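Local coordinates for protein alpha-1,4-endofucoidanase (Mariniflexile fucanivorans, PDB 6DLH) that hydrolyses fucoidan from within the chain at alpha-1,4 linkages, as a retaining glycoside hydrolase of family 107, at residues G419-S424 and A500-G505; D74-D79 and W423-T428; H441-G446 and W480-T485; G464-W469 and Y494-M499; E362-W367 and N403-T408. One frame throughout, in Å; residues are numbered along the deposited sequence.

Contact 1: residues G419-S424 and A500-G505; sequences GKPNWS and AQDSDG. With CA (calcium ion), chain I.
Gly419 and Asp502 meet at a calcium ion. The backbone O of Gly419 binds the metal at 2.1 Å, while OD2 of Asp502 stands at a longer 2.9 Å. These two oxygens come close to each other because the cation draws both in. Water 1 is a further ligand and also hydrogen-bonds to Ser503 OG, and Asp451 and Glu453 complete the site. Asp504 is a ligand of this calcium in a structure of the protein, but in this model it does not coordinate the ion.

The hydrogen bonds mostly shape the turn. Asp502 to Gly505 form a type I beta turn, and OD1 of Asp502 accepts from Asp504 N at 3.1 Å, an Asx turn whose donor sits 52° out of the carboxylate plane. OD1 is thus used in the turn and OD2 on the metal.

Charge adds a looser link. Lys420 NZ forms a weak hydrogen bond to Asp504 O at 3.4 Å and a long salt bridge to OD2 of the same residue.

The apolar part lies further along. Pro421 CB packs on Ala500 CB at 3.9 Å, and the NE1 and CZ2 corner of the Trp423 ring reaches the same methyl, with Trp423 NE1 also bonded to Thr507 O.

Calcium here ties the linker to a beta-hairpin turn of the Ig-like domain; similar ligand sets that include Gly528 and Gly634 suggest that the next two Ig-like domains repeat it.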
# COMPACT_ATOMS: atom_id res chain seq x y z
N GLY A 419 -9.27 17.17 31.78
CA GLY A 419 -8.74 17.05 33.13
C GLY A 419 -7.28 16.59 33.18
O GLY A 419 -6.37 17.40 33.05
N LYS A 420 -7.08 15.29 33.42
CA LYS A 420 -5.76 14.70 33.52
C LYS A 420 -5.10 14.68 32.15
O LYS A 420 -5.78 14.82 31.14
CB LYS A 420 -5.87 13.29 34.11
CG LYS A 420 -6.17 13.24 35.61
CD LYS A 420 -6.46 11.84 36.13
CE LYS A 420 -6.78 11.79 37.61
NZ LYS A 420 -7.70 12.87 38.01
N PRO A 421 -3.76 14.53 32.07
CA PRO A 421 -3.05 14.49 30.79
C PRO A 421 -3.53 13.41 29.82
O PRO A 421 -3.92 12.32 30.23
CB PRO A 421 -1.60 14.21 31.18
CG PRO A 421 -1.48 14.74 32.59
CD PRO A 421 -2.83 14.46 33.22
N ASN A 422 -3.45 13.73 28.52
CA ASN A 422 -3.68 12.74 27.48
C ASN A 422 -2.34 12.38 26.82
O ASN A 422 -1.54 13.27 26.54
CB ASN A 422 -4.66 13.24 26.42
CG ASN A 422 -6.03 13.62 26.96
OD1 ASN A 422 -6.78 14.31 26.28
ND2 ASN A 422 -6.36 13.19 28.16
N TRP A 423 -2.13 11.08 26.60
CA TRP A 423 -1.04 10.59 25.78
C TRP A 423 -1.48 10.49 24.32
O TRP A 423 -2.66 10.31 24.03
CB TRP A 423 -0.54 9.24 26.30
CG TRP A 423 0.26 9.32 27.57
CD1 TRP A 423 -0.22 9.38 28.85
CD2 TRP A 423 1.69 9.34 27.68
NE1 TRP A 423 0.81 9.44 29.74
CE2 TRP A 423 2.00 9.42 29.05
CE3 TRP A 423 2.74 9.31 26.75
CZ2 TRP A 423 3.31 9.47 29.52
CZ3 TRP A 423 4.04 9.36 27.21
CH2 TRP A 423 4.32 9.43 28.58
N SER A 424 -0.52 10.58 23.40
CA SER A 424 -0.82 10.63 21.98
C SER A 424 -1.20 9.25 21.44
O SER A 424 -0.74 8.23 21.95
CB SER A 424 0.33 11.23 21.21
OG SER A 424 1.48 10.41 21.29
N ALA A 500 2.43 11.16 33.32
CA ALA A 500 2.39 12.58 32.99
C ALA A 500 1.45 13.28 33.97
O ALA A 500 0.39 12.75 34.29
CB ALA A 500 1.96 12.76 31.56
N GLN A 501 1.85 14.47 34.41
CA GLN A 501 1.14 15.16 35.46
C GLN A 501 0.74 16.55 34.98
O GLN A 501 1.51 17.21 34.27
CB GLN A 501 2.01 15.27 36.72
CG GLN A 501 1.27 15.87 37.92
CD GLN A 501 2.14 16.13 39.13
OE1 GLN A 501 3.25 16.64 39.02
NE2 GLN A 501 1.61 15.79 40.30
N ASP A 502 -0.46 16.98 35.39
CA ASP A 502 -0.87 18.37 35.35
C ASP A 502 -1.55 18.72 36.68
O ASP A 502 -1.58 17.90 37.60
CB ASP A 502 -1.71 18.69 34.10
CG ASP A 502 -3.03 17.94 33.97
OD1 ASP A 502 -3.43 17.25 34.94
OD2 ASP A 502 -3.65 18.05 32.88
N SER A 503 -2.09 19.93 36.76
CA SER A 503 -2.67 20.43 38.00
C SER A 503 -3.78 19.51 38.51
O SER A 503 -4.15 19.60 39.68
CB SER A 503 -3.15 21.85 37.84
OG SER A 503 -4.24 21.89 36.93
N ASP A 504 -4.29 18.63 37.63
CA ASP A 504 -5.50 17.86 37.86
C ASP A 504 -5.19 16.41 38.25
O ASP A 504 -6.06 15.70 38.75
CB ASP A 504 -6.42 17.90 36.63
CG ASP A 504 -7.86 17.45 36.90
OD1 ASP A 504 -8.61 18.22 37.54
OD2 ASP A 504 -8.22 16.33 36.47
N GLY A 505 -3.96 15.95 37.99
CA GLY A 505 -3.59 14.58 38.34
C GLY A 505 -2.64 13.95 37.33
O GLY A 505 -2.00 14.65 36.55
CA CA I . -6.08 19.53 33.00
O HOH W 1 -4.46 20.99 34.27

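Contact 2: residues D74-D79 and W423-T428; sequences DIRTVD and WSRQYT. With CA (calcium ion), chain H.
The guanidinium groups of Arg76 and Arg425 lie flat on one another, planes 26° apart. Arg76 NH2 stands 3.4 Å above the plane of Arg425, over its centre, while Arg425 NE lies over one face of Arg76, displaced toward its rim. At the edge of Arg425, exactly in plane, is Ile75 O, gripped side-on by NE at 3.1 Å and NH1 at 3.0 Å. The Arg425 chain runs extended from CG to NE (chi2 -170°, chi3 166°), alongside Val78.

Backbone bonding continues the join: Arg425 N gives a 2.7 Å hydrogen bond to Arg76 O. Gln426 NE2 then donates to Asp79 OD1 at 2.9 Å, from above the carboxylate plane. Both oxygens of Asp79 bind calcium, as does Thr77 O, and four waters fill out the shell. Water 2 also donates to Arg425 O. Outside the pair, Asp79 OD2 bonds to Leu46 N.

Two like charges can stack here probably because carbonyl oxygens accept from both groups, Ile75 O and Ala140 O from Arg425, Val447 O and Lys73 O from Arg76. The result is a polar seam between the catalytic and first Ig-like domains, with the calcium linked to the Ig-like side only indirectly, through water 2 and the Gln426-Asp79 bond.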
# COMPACT_ATOMS: atom_id res chain seq x y z
N ASP A 74 1.58 16.09 13.13
CA ASP A 74 0.94 17.00 14.06
C ASP A 74 -0.43 16.49 14.51
O ASP A 74 -1.07 17.12 15.36
CB ASP A 74 0.89 18.42 13.47
CG ASP A 74 0.70 19.51 14.51
OD1 ASP A 74 1.12 19.30 15.66
OD2 ASP A 74 0.13 20.55 14.17
N ILE A 75 -0.88 15.35 13.97
CA ILE A 75 -2.16 14.78 14.37
C ILE A 75 -1.96 13.80 15.52
O ILE A 75 -1.51 12.68 15.32
CB ILE A 75 -2.90 14.14 13.18
CG1 ILE A 75 -2.98 15.10 11.98
CG2 ILE A 75 -4.27 13.68 13.63
CD1 ILE A 75 -3.59 14.50 10.73
N ARG A 76 -2.34 14.21 16.73
CA ARG A 76 -1.91 13.49 17.92
C ARG A 76 -2.99 12.54 18.45
O ARG A 76 -2.65 11.67 19.25
CB ARG A 76 -1.44 14.48 18.99
CG ARG A 76 -0.31 15.40 18.52
CD ARG A 76 1.02 14.67 18.63
NE ARG A 76 1.40 13.85 17.49
CZ ARG A 76 2.18 12.77 17.56
NH1 ARG A 76 2.44 12.19 18.71
NH2 ARG A 76 2.69 12.27 16.45
N THR A 77 -4.25 12.71 18.01
CA THR A 77 -5.36 11.96 18.58
C THR A 77 -5.81 10.81 17.68
O THR A 77 -6.64 10.00 18.10
CB THR A 77 -6.57 12.83 18.97
OG1 THR A 77 -7.08 13.50 17.81
CG2 THR A 77 -6.25 13.83 20.06
N VAL A 78 -5.27 10.75 16.47
CA VAL A 78 -5.59 9.65 15.56
C VAL A 78 -5.05 8.34 16.15
O VAL A 78 -4.02 8.32 16.82
CB VAL A 78 -5.05 9.92 14.14
CG1 VAL A 78 -3.53 10.15 14.13
CG2 VAL A 78 -5.45 8.83 13.17
N ASP A 79 -5.76 7.24 15.88
CA ASP A 79 -5.55 5.98 16.58
C ASP A 79 -5.05 4.90 15.63
O ASP A 79 -4.24 4.06 16.02
CB ASP A 79 -6.81 5.58 17.35
CG ASP A 79 -7.19 6.58 18.42
OD1 ASP A 79 -6.41 6.76 19.38
OD2 ASP A 79 -8.27 7.21 18.29
N TRP A 423 -2.13 11.08 26.60
CA TRP A 423 -1.04 10.59 25.78
C TRP A 423 -1.48 10.49 24.32
O TRP A 423 -2.66 10.31 24.03
CB TRP A 423 -0.54 9.24 26.30
CG TRP A 423 0.26 9.32 27.57
CD1 TRP A 423 -0.22 9.38 28.85
CD2 TRP A 423 1.69 9.34 27.68
NE1 TRP A 423 0.81 9.44 29.74
CE2 TRP A 423 2.00 9.42 29.05
CE3 TRP A 423 2.74 9.31 26.75
CZ2 TRP A 423 3.31 9.47 29.52
CZ3 TRP A 423 4.04 9.36 27.21
CH2 TRP A 423 4.32 9.43 28.58
N SER A 424 -0.52 10.58 23.40
CA SER A 424 -0.82 10.63 21.98
C SER A 424 -1.20 9.25 21.44
O SER A 424 -0.74 8.23 21.95
CB SER A 424 0.33 11.23 21.21
OG SER A 424 1.48 10.41 21.29
N ARG A 425 -2.07 9.25 20.42
CA ARG A 425 -2.38 8.09 19.59
C ARG A 425 -2.68 6.86 20.44
O ARG A 425 -3.45 6.95 21.39
CB ARG A 425 -1.28 7.89 18.55
CG ARG A 425 -0.95 9.15 17.77
CD ARG A 425 -0.05 8.89 16.59
NE ARG A 425 -0.04 10.03 15.69
CZ ARG A 425 0.70 10.13 14.59
NH1 ARG A 425 0.59 11.19 13.81
NH2 ARG A 425 1.57 9.18 14.28
N GLN A 426 -2.08 5.71 20.08
CA GLN A 426 -2.33 4.44 20.75
C GLN A 426 -1.10 3.96 21.54
O GLN A 426 -1.26 3.30 22.56
CB GLN A 426 -2.79 3.37 19.76
CG GLN A 426 -4.24 3.55 19.31
CD GLN A 426 -5.22 3.28 20.42
OE1 GLN A 426 -5.30 2.17 20.94
NE2 GLN A 426 -5.99 4.30 20.77
N TYR A 427 0.12 4.28 21.08
CA TYR A 427 1.31 3.82 21.77
C TYR A 427 2.37 4.91 21.87
O TYR A 427 2.38 5.84 21.06
CB TYR A 427 1.99 2.68 21.01
CG TYR A 427 1.12 1.53 20.57
CD1 TYR A 427 0.49 0.70 21.49
CD2 TYR A 427 0.98 1.23 19.22
CE1 TYR A 427 -0.27 -0.39 21.08
CE2 TYR A 427 0.22 0.16 18.79
CZ TYR A 427 -0.40 -0.66 19.73
OH TYR A 427 -1.15 -1.72 19.29
N THR A 428 3.28 4.76 22.84
CA THR A 428 4.52 5.52 22.88
C THR A 428 5.69 4.55 22.71
O THR A 428 5.96 3.75 23.59
CB THR A 428 4.64 6.36 24.17
OG1 THR A 428 3.59 7.33 24.19
CG2 THR A 428 5.97 7.08 24.30
CA CA H . -7.54 8.76 19.95
O HOH W 2 -5.50 8.90 21.14
O HOH W 3 -9.74 9.65 19.38
O HOH W 4 -8.02 10.88 21.38
O HOH W 5 -8.70 7.52 21.49

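Contact 3: residues H441-G446 and W480-T485; sequences HNLVEG and WTLSGT
His441-Leu482 and Leu443-Trp480 are hydrogen-bonded pairs of an antiparallel strand pairing in the first Ig-like domain, with Asn442 and Thr481 as the non-hydrogen-bonded pair between them. Strand 439-444 forms one border of a three-stranded sheet and strand 479-484 its middle, with strand 471-476 on the far side. The two strand axes approach to 4.6 Å and run at 160°, antiparallel with a modest twist.

Four backbone bonds hold the ladder. His441 N and O pair with Leu482 O and N, both at 2.9 Å; Leu443 N reaches Trp480 O at 2.7 Å, and Trp480 N returns to Leu443 O. Between them, Asn442 CA makes a CA-H...O contact of 3.2 Å with Trp480 O.

His441, Leu443, Trp480 and Leu482 share one face of the sheet. Leu443 and Trp480 both touch Leu460 of strand 459-464, which belongs to the second sheet, so this face turns into the interior of the beta-sandwich. Leu443 CD1 and Leu482 CD1 just meet, at 4.5 Å, and Leu443 CD2 lies at the edge of the His441 ring, in its plane.

Asn442 and Thr481 point to the other face, lying side by side. Thr481 OG1, anti to its carbonyl carbon (chi1 -53°), also hydrogen-bonds with Thr475 OG1, and it donates to Asn442 OD1 at 2.8 Å from 44° above the amide carbonyl plane.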
# COMPACT_ATOMS: atom_id res chain seq x y z
N HIS A 441 16.22 9.63 24.21
CA HIS A 441 14.94 9.87 23.56
C HIS A 441 14.16 10.97 24.28
O HIS A 441 14.00 10.93 25.50
CB HIS A 441 14.11 8.58 23.44
CG HIS A 441 12.82 8.78 22.70
ND1 HIS A 441 12.75 8.78 21.32
CD2 HIS A 441 11.56 8.98 23.15
CE1 HIS A 441 11.50 8.98 20.95
NE2 HIS A 441 10.75 9.10 22.05
N ASN A 442 13.65 11.92 23.49
CA ASN A 442 12.87 13.04 23.99
C ASN A 442 11.38 12.71 23.95
O ASN A 442 10.90 12.08 23.01
CB ASN A 442 13.17 14.31 23.19
CG ASN A 442 14.58 14.83 23.42
OD1 ASN A 442 15.26 14.39 24.34
ND2 ASN A 442 15.02 15.75 22.58
N LEU A 443 10.64 13.14 24.98
CA LEU A 443 9.19 13.13 24.99
C LEU A 443 8.72 14.58 25.14
O LEU A 443 9.21 15.30 26.01
CB LEU A 443 8.68 12.27 26.15
CG LEU A 443 8.93 10.76 26.05
CD1 LEU A 443 8.24 10.04 27.20
CD2 LEU A 443 8.44 10.18 24.72
N VAL A 444 7.81 15.00 24.25
CA VAL A 444 7.62 16.43 24.06
C VAL A 444 6.16 16.80 24.32
O VAL A 444 5.25 16.19 23.76
CB VAL A 444 8.10 16.88 22.67
CG1 VAL A 444 7.88 18.37 22.42
CG2 VAL A 444 9.57 16.52 22.45
N GLU A 445 5.96 17.78 25.21
CA GLU A 445 4.66 18.34 25.50
C GLU A 445 4.05 18.89 24.21
O GLU A 445 4.70 19.62 23.46
CB GLU A 445 4.78 19.41 26.59
CG GLU A 445 3.44 19.89 27.13
CD GLU A 445 3.49 21.07 28.09
OE1 GLU A 445 4.59 21.62 28.31
OE2 GLU A 445 2.42 21.42 28.63
N GLY A 446 2.79 18.51 23.95
CA GLY A 446 2.10 18.93 22.74
C GLY A 446 2.21 17.88 21.65
O GLY A 446 1.45 17.91 20.67
N TRP A 480 11.07 16.27 28.02
CA TRP A 480 11.71 15.33 28.92
C TRP A 480 12.58 14.39 28.09
O TRP A 480 12.29 14.12 26.93
CB TRP A 480 10.67 14.57 29.76
CG TRP A 480 10.14 15.40 30.89
CD1 TRP A 480 10.51 15.35 32.20
CD2 TRP A 480 9.15 16.45 30.80
NE1 TRP A 480 9.82 16.28 32.93
CE2 TRP A 480 8.98 16.97 32.10
CE3 TRP A 480 8.40 17.00 29.75
CZ2 TRP A 480 8.08 18.00 32.38
CZ3 TRP A 480 7.51 18.02 30.02
CH2 TRP A 480 7.35 18.51 31.32
N THR A 481 13.67 13.91 28.71
CA THR A 481 14.63 13.05 28.04
C THR A 481 14.87 11.81 28.90
O THR A 481 15.12 11.90 30.09
CB THR A 481 15.95 13.79 27.78
OG1 THR A 481 15.60 14.99 27.09
CG2 THR A 481 16.94 12.99 26.96
N LEU A 482 14.75 10.65 28.24
CA LEU A 482 15.18 9.37 28.76
C LEU A 482 16.58 9.13 28.21
O LEU A 482 16.76 9.04 26.99
CB LEU A 482 14.21 8.30 28.25
CG LEU A 482 12.96 8.05 29.09
CD1 LEU A 482 12.12 9.31 29.26
CD2 LEU A 482 12.13 6.93 28.48
N SER A 483 17.57 9.05 29.12
CA SER A 483 18.95 8.90 28.68
C SER A 483 19.78 8.12 29.70
O SER A 483 19.39 7.96 30.85
CB SER A 483 19.59 10.23 28.31
OG SER A 483 19.82 11.03 29.46
N GLY A 484 20.93 7.66 29.22
CA GLY A 484 21.88 6.85 29.95
C GLY A 484 22.71 6.02 28.97
O GLY A 484 22.57 6.18 27.76
N THR A 485 23.57 5.15 29.51
CA THR A 485 24.29 4.19 28.68
C THR A 485 24.10 2.79 29.27
O THR A 485 24.56 2.52 30.37
CB THR A 485 25.77 4.56 28.53
OG1 THR A 485 25.83 5.85 27.93
CG2 THR A 485 26.54 3.57 27.68

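Contact 4: residues G464-W469 and Y494-M499; sequences GTLPAW and YTFELM
Gly464 lies across from Phe496, its CA 4.5 Å from Phe496 CB, on the way from strand 459-464 in one sheet of the Ig-like beta-sandwich to strand 471-476 in the other.

At Thr465 the backbone has drawn too far from strand 494-502 for direct pairing, and waters fill the gap. Water 7 accepts from Thr465 N and donates to Thr495 O, while water 6 donates to Thr465 O at 2.6 Å and accepts from Thr495 N. Thr465 O also sits at the edge of the Tyr494 ring, in plane, 3.3 Å from CD2.

Leu466 turns onto Phe496, crossing it at about a right angle. Its CG lies over one face of the ring, displaced toward the rim and 3.9 Å from the centroid, and CD1 reaches CD2 of Phe496 at 3.6 Å. On the Phe496 side, CG lies between the backbone N and the carbonyl carbon (chi1 54°), which brings the base of the ring to Leu466.

Pro467 lays its ring over the face of Tyr494, the two side chains sliding past each other in opposite directions. The centre of the Tyr494 ring is met by Pro467 CG in a CH-pi contact, 3.4 Å from the centroid and only 7° off the ring normal.

Beyond it, Trp469 receives Pro467 CB over one face of its indole, and Trp469 NE1 shares an acceptor, Glu490 OE1, with Tyr494 OH.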
# COMPACT_ATOMS: atom_id res chain seq x y z
N GLY A 464 7.55 1.39 38.46
CA GLY A 464 7.81 0.05 37.98
C GLY A 464 9.31 -0.25 37.94
O GLY A 464 10.06 0.29 38.76
N THR A 465 9.73 -1.09 36.98
CA THR A 465 11.08 -1.64 36.93
C THR A 465 11.85 -1.05 35.75
O THR A 465 11.71 -1.50 34.62
CB THR A 465 11.04 -3.18 36.91
OG1 THR A 465 10.36 -3.60 38.10
CG2 THR A 465 12.41 -3.82 36.84
N LEU A 466 12.70 -0.06 36.06
CA LEU A 466 13.44 0.70 35.05
C LEU A 466 14.90 0.26 35.04
O LEU A 466 15.41 -0.25 36.04
CB LEU A 466 13.35 2.19 35.40
CG LEU A 466 12.11 2.92 34.90
CD1 LEU A 466 10.90 2.58 35.76
CD2 LEU A 466 12.36 4.43 34.90
N PRO A 467 15.62 0.45 33.91
CA PRO A 467 17.08 0.27 33.89
C PRO A 467 17.73 1.19 34.92
O PRO A 467 17.35 2.35 35.05
CB PRO A 467 17.48 0.67 32.47
CG PRO A 467 16.21 0.48 31.64
CD PRO A 467 15.09 0.84 32.59
N ALA A 468 18.68 0.62 35.69
CA ALA A 468 19.44 1.37 36.68
C ALA A 468 20.19 2.51 35.99
O ALA A 468 20.50 3.52 36.63
CB ALA A 468 20.39 0.45 37.40
N TRP A 469 20.46 2.33 34.69
CA TRP A 469 21.28 3.25 33.91
C TRP A 469 20.47 4.44 33.39
O TRP A 469 21.07 5.41 32.92
CB TRP A 469 22.02 2.52 32.79
CG TRP A 469 21.17 1.65 31.91
CD1 TRP A 469 21.02 0.29 32.00
CD2 TRP A 469 20.39 2.06 30.77
NE1 TRP A 469 20.19 -0.16 31.01
CE2 TRP A 469 19.79 0.90 30.23
CE3 TRP A 469 20.13 3.30 30.15
CZ2 TRP A 469 18.95 0.94 29.12
CZ3 TRP A 469 19.30 3.33 29.05
CH2 TRP A 469 18.71 2.17 28.55
N TYR A 494 12.46 -4.30 29.15
CA TYR A 494 11.83 -3.58 30.25
C TYR A 494 10.38 -3.26 29.91
O TYR A 494 10.02 -3.08 28.74
CB TYR A 494 12.62 -2.31 30.61
CG TYR A 494 13.96 -2.54 31.25
CD1 TYR A 494 15.08 -2.78 30.47
CD2 TYR A 494 14.13 -2.49 32.63
CE1 TYR A 494 16.33 -2.98 31.04
CE2 TYR A 494 15.37 -2.68 33.21
CZ TYR A 494 16.48 -2.93 32.41
OH TYR A 494 17.72 -3.13 32.95
N THR A 495 9.54 -3.22 30.95
CA THR A 495 8.16 -2.79 30.87
C THR A 495 7.86 -1.96 32.11
O THR A 495 7.95 -2.45 33.23
CB THR A 495 7.20 -3.98 30.76
OG1 THR A 495 7.59 -4.77 29.63
CG2 THR A 495 5.76 -3.56 30.61
N PHE A 496 7.49 -0.69 31.89
CA PHE A 496 7.17 0.19 33.00
C PHE A 496 6.19 1.28 32.55
O PHE A 496 5.89 1.42 31.37
CB PHE A 496 8.45 0.77 33.60
CG PHE A 496 9.35 1.46 32.60
CD1 PHE A 496 10.15 0.72 31.74
CD2 PHE A 496 9.37 2.84 32.50
CE1 PHE A 496 10.97 1.35 30.82
CE2 PHE A 496 10.20 3.48 31.58
CZ PHE A 496 10.99 2.73 30.74
N GLU A 497 5.71 2.04 33.54
CA GLU A 497 4.72 3.08 33.33
C GLU A 497 5.44 4.42 33.30
O GLU A 497 6.30 4.68 34.14
CB GLU A 497 3.72 3.08 34.49
CG GLU A 497 3.00 1.76 34.69
CD GLU A 497 1.91 1.48 33.67
OE1 GLU A 497 2.11 0.59 32.82
OE2 GLU A 497 0.85 2.14 33.74
N LEU A 498 5.09 5.26 32.31
CA LEU A 498 5.41 6.68 32.38
C LEU A 498 4.18 7.42 32.91
O LEU A 498 3.05 7.06 32.59
CB LEU A 498 5.84 7.19 31.01
CG LEU A 498 7.22 6.74 30.55
CD1 LEU A 498 7.59 7.40 29.23
CD2 LEU A 498 8.28 7.02 31.61
N MET A 499 4.42 8.46 33.71
CA MET A 499 3.32 9.16 34.36
C MET A 499 3.40 10.67 34.09
O MET A 499 4.30 11.36 34.57
CB MET A 499 3.33 8.90 35.86
CG MET A 499 3.19 7.43 36.21
SD MET A 499 3.45 7.19 37.97
CE MET A 499 5.13 7.79 38.16
O HOH W 6 10.77 -3.77 33.78
O HOH W 7 7.59 -2.29 35.94

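Contact 5: residues E362-W367 and N403-T408; sequences EQFVEW and NQFELT
Phe364 is pressed against Gln404, Phe405 and Thr408. With CG anti to the backbone N (chi1 -169°), its ring extends toward helix 399-415. Gln404 CB lies over one face of the ring, offset toward the rim, in a CH-pi contact 4.1 Å from the centroid. Thr408 OG1 comes to the ring edge in plane, 3.3 Å from CD2, and Phe405 CE1 touches CZ at 3.7 Å, the two aromatic planes inclined at 53°. Beside it, Val365 CG2 packs on Leu407 CB at 4.0 Å and slides past Thr408.

The next shell fixes these partners. Thr408 OG1 donates to Gln404 O at 2.8 Å, one turn back in its own helix, while Thr408 N reaches that oxygen from the opposite face of its plane. The Gln404 amide is held by Gln346 NE2 at OE1 and by Leu359 O and Asp361 OD1 at NE2. Phe405 also touches Leu46 and Met48 of strand 46-49.

The helical segments 362-367 and 403-408 cross at -51°, their axes 9.1 Å apart, on the outside of the parallel sheet of the catalytic domain. With no hydrogen bond between them, their cohesion rests on van der Waals and CH-pi contact, the polar groups of Gln404 and Thr408 being satisfied by other partners.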
# COMPACT_ATOMS: atom_id res chain seq x y z
N GLU A 362 -16.72 22.57 9.94
CA GLU A 362 -17.55 22.49 11.13
C GLU A 362 -18.29 21.15 11.19
O GLU A 362 -18.36 20.53 12.25
CB GLU A 362 -18.54 23.66 11.18
CG GLU A 362 -19.40 23.68 12.43
N GLN A 363 -18.88 20.72 10.07
CA GLN A 363 -19.61 19.46 10.02
C GLN A 363 -18.66 18.29 10.27
O GLN A 363 -19.00 17.37 11.00
CB GLN A 363 -20.35 19.31 8.69
CG GLN A 363 -21.63 20.13 8.59
CD GLN A 363 -22.09 20.24 7.15
OE1 GLN A 363 -21.38 19.86 6.23
NE2 GLN A 363 -23.29 20.77 6.95
N PHE A 364 -17.45 18.35 9.68
CA PHE A 364 -16.50 17.26 9.82
C PHE A 364 -16.16 17.01 11.29
O PHE A 364 -16.18 15.87 11.74
CB PHE A 364 -15.22 17.52 9.01
CG PHE A 364 -14.34 16.30 8.92
CD1 PHE A 364 -14.54 15.35 7.94
CD2 PHE A 364 -13.32 16.09 9.84
CE1 PHE A 364 -13.74 14.21 7.87
CE2 PHE A 364 -12.52 14.96 9.78
CZ PHE A 364 -12.74 14.02 8.79
N VAL A 365 -15.87 18.10 12.02
CA VAL A 365 -15.51 18.05 13.43
C VAL A 365 -16.69 17.51 14.24
O VAL A 365 -16.50 16.68 15.13
CB VAL A 365 -15.03 19.43 13.92
CG1 VAL A 365 -14.75 19.44 15.41
CG2 VAL A 365 -13.79 19.90 13.15
N GLU A 366 -17.90 17.99 13.92
CA GLU A 366 -19.10 17.60 14.64
C GLU A 366 -19.41 16.12 14.43
O GLU A 366 -19.65 15.41 15.41
CB GLU A 366 -20.27 18.52 14.28
CG GLU A 366 -21.56 18.19 15.03
CD GLU A 366 -22.41 17.08 14.43
OE1 GLU A 366 -22.84 16.17 15.18
OE2 GLU A 366 -22.65 17.12 13.21
N TRP A 367 -19.39 15.65 13.17
CA TRP A 367 -19.68 14.25 12.88
C TRP A 367 -18.70 13.36 13.66
O TRP A 367 -19.12 12.42 14.34
CB TRP A 367 -19.60 13.92 11.38
CG TRP A 367 -20.76 14.34 10.52
CD1 TRP A 367 -21.37 15.56 10.48
CD2 TRP A 367 -21.40 13.55 9.50
NE1 TRP A 367 -22.36 15.57 9.54
CE2 TRP A 367 -22.40 14.35 8.91
CE3 TRP A 367 -21.24 12.23 9.04
CZ2 TRP A 367 -23.22 13.89 7.88
CZ3 TRP A 367 -22.06 11.77 8.03
CH2 TRP A 367 -23.04 12.59 7.46
N ASN A 403 -6.37 19.67 6.63
CA ASN A 403 -7.05 20.79 7.27
C ASN A 403 -8.13 20.28 8.22
O ASN A 403 -8.12 20.61 9.41
CB ASN A 403 -7.61 21.74 6.21
CG ASN A 403 -8.50 22.82 6.78
OD1 ASN A 403 -8.02 23.73 7.46
ND2 ASN A 403 -9.79 22.75 6.50
N GLN A 404 -9.04 19.45 7.71
CA GLN A 404 -10.18 18.99 8.49
C GLN A 404 -9.74 18.13 9.67
O GLN A 404 -10.26 18.28 10.78
CB GLN A 404 -11.20 18.28 7.58
CG GLN A 404 -11.76 19.17 6.47
CD GLN A 404 -13.04 18.63 5.87
OE1 GLN A 404 -13.16 17.44 5.58
NE2 GLN A 404 -14.00 19.52 5.67
N PHE A 405 -8.77 17.24 9.43
CA PHE A 405 -8.21 16.36 10.45
C PHE A 405 -7.49 17.16 11.54
O PHE A 405 -7.57 16.81 12.71
CB PHE A 405 -7.34 15.27 9.80
CG PHE A 405 -7.97 13.90 9.89
CD1 PHE A 405 -8.93 13.49 8.98
CD2 PHE A 405 -7.63 13.04 10.93
CE1 PHE A 405 -9.53 12.25 9.10
CE2 PHE A 405 -8.24 11.79 11.04
CZ PHE A 405 -9.18 11.39 10.12
N GLU A 406 -6.81 18.25 11.15
CA GLU A 406 -6.12 19.10 12.11
C GLU A 406 -7.13 19.83 13.00
O GLU A 406 -6.95 19.88 14.22
CB GLU A 406 -5.17 20.06 11.40
CG GLU A 406 -3.89 19.41 10.91
CD GLU A 406 -2.86 19.02 11.95
OE1 GLU A 406 -3.14 19.17 13.16
OE2 GLU A 406 -1.77 18.57 11.56
N LEU A 407 -8.19 20.40 12.41
CA LEU A 407 -9.23 21.05 13.19
C LEU A 407 -9.84 20.04 14.17
O LEU A 407 -10.00 20.34 15.35
CB LEU A 407 -10.28 21.66 12.26
CG LEU A 407 -9.80 22.84 11.41
CD1 LEU A 407 -10.83 23.23 10.36
CD2 LEU A 407 -9.43 24.04 12.28
N THR A 408 -10.16 18.84 13.67
CA THR A 408 -10.64 17.75 14.49
C THR A 408 -9.68 17.46 15.65
O THR A 408 -10.12 17.26 16.78
CB THR A 408 -10.87 16.49 13.64
OG1 THR A 408 -11.83 16.80 12.64
CG2 THR A 408 -11.35 15.30 14.46

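Contact 5 belongs to the catalytic domain, whose parallel strands and surrounding helices are consistent with a barrel like that of GH29 alpha-L-fucosidases. After helix 399-415 the chain enters contact 1, and Trp423 and Ser424 pass directly into contact 2, centres about 14 Å apart. Contact 2 reaches back to residues 74-79, whose Ile75 touches Phe405 of contact 5. In the first Ig-like domain contact 3 lies in one sheet; contact 4, about 13 Å away between centres, joins the other sheet's strand 494-502, also used by contact 1, to the loop between the sheets. Trp423 packs on both. Two calcium sites lie near the entry into this domain, one with ligands from linker and domain, the other with protein ligands from the catalytic part alone.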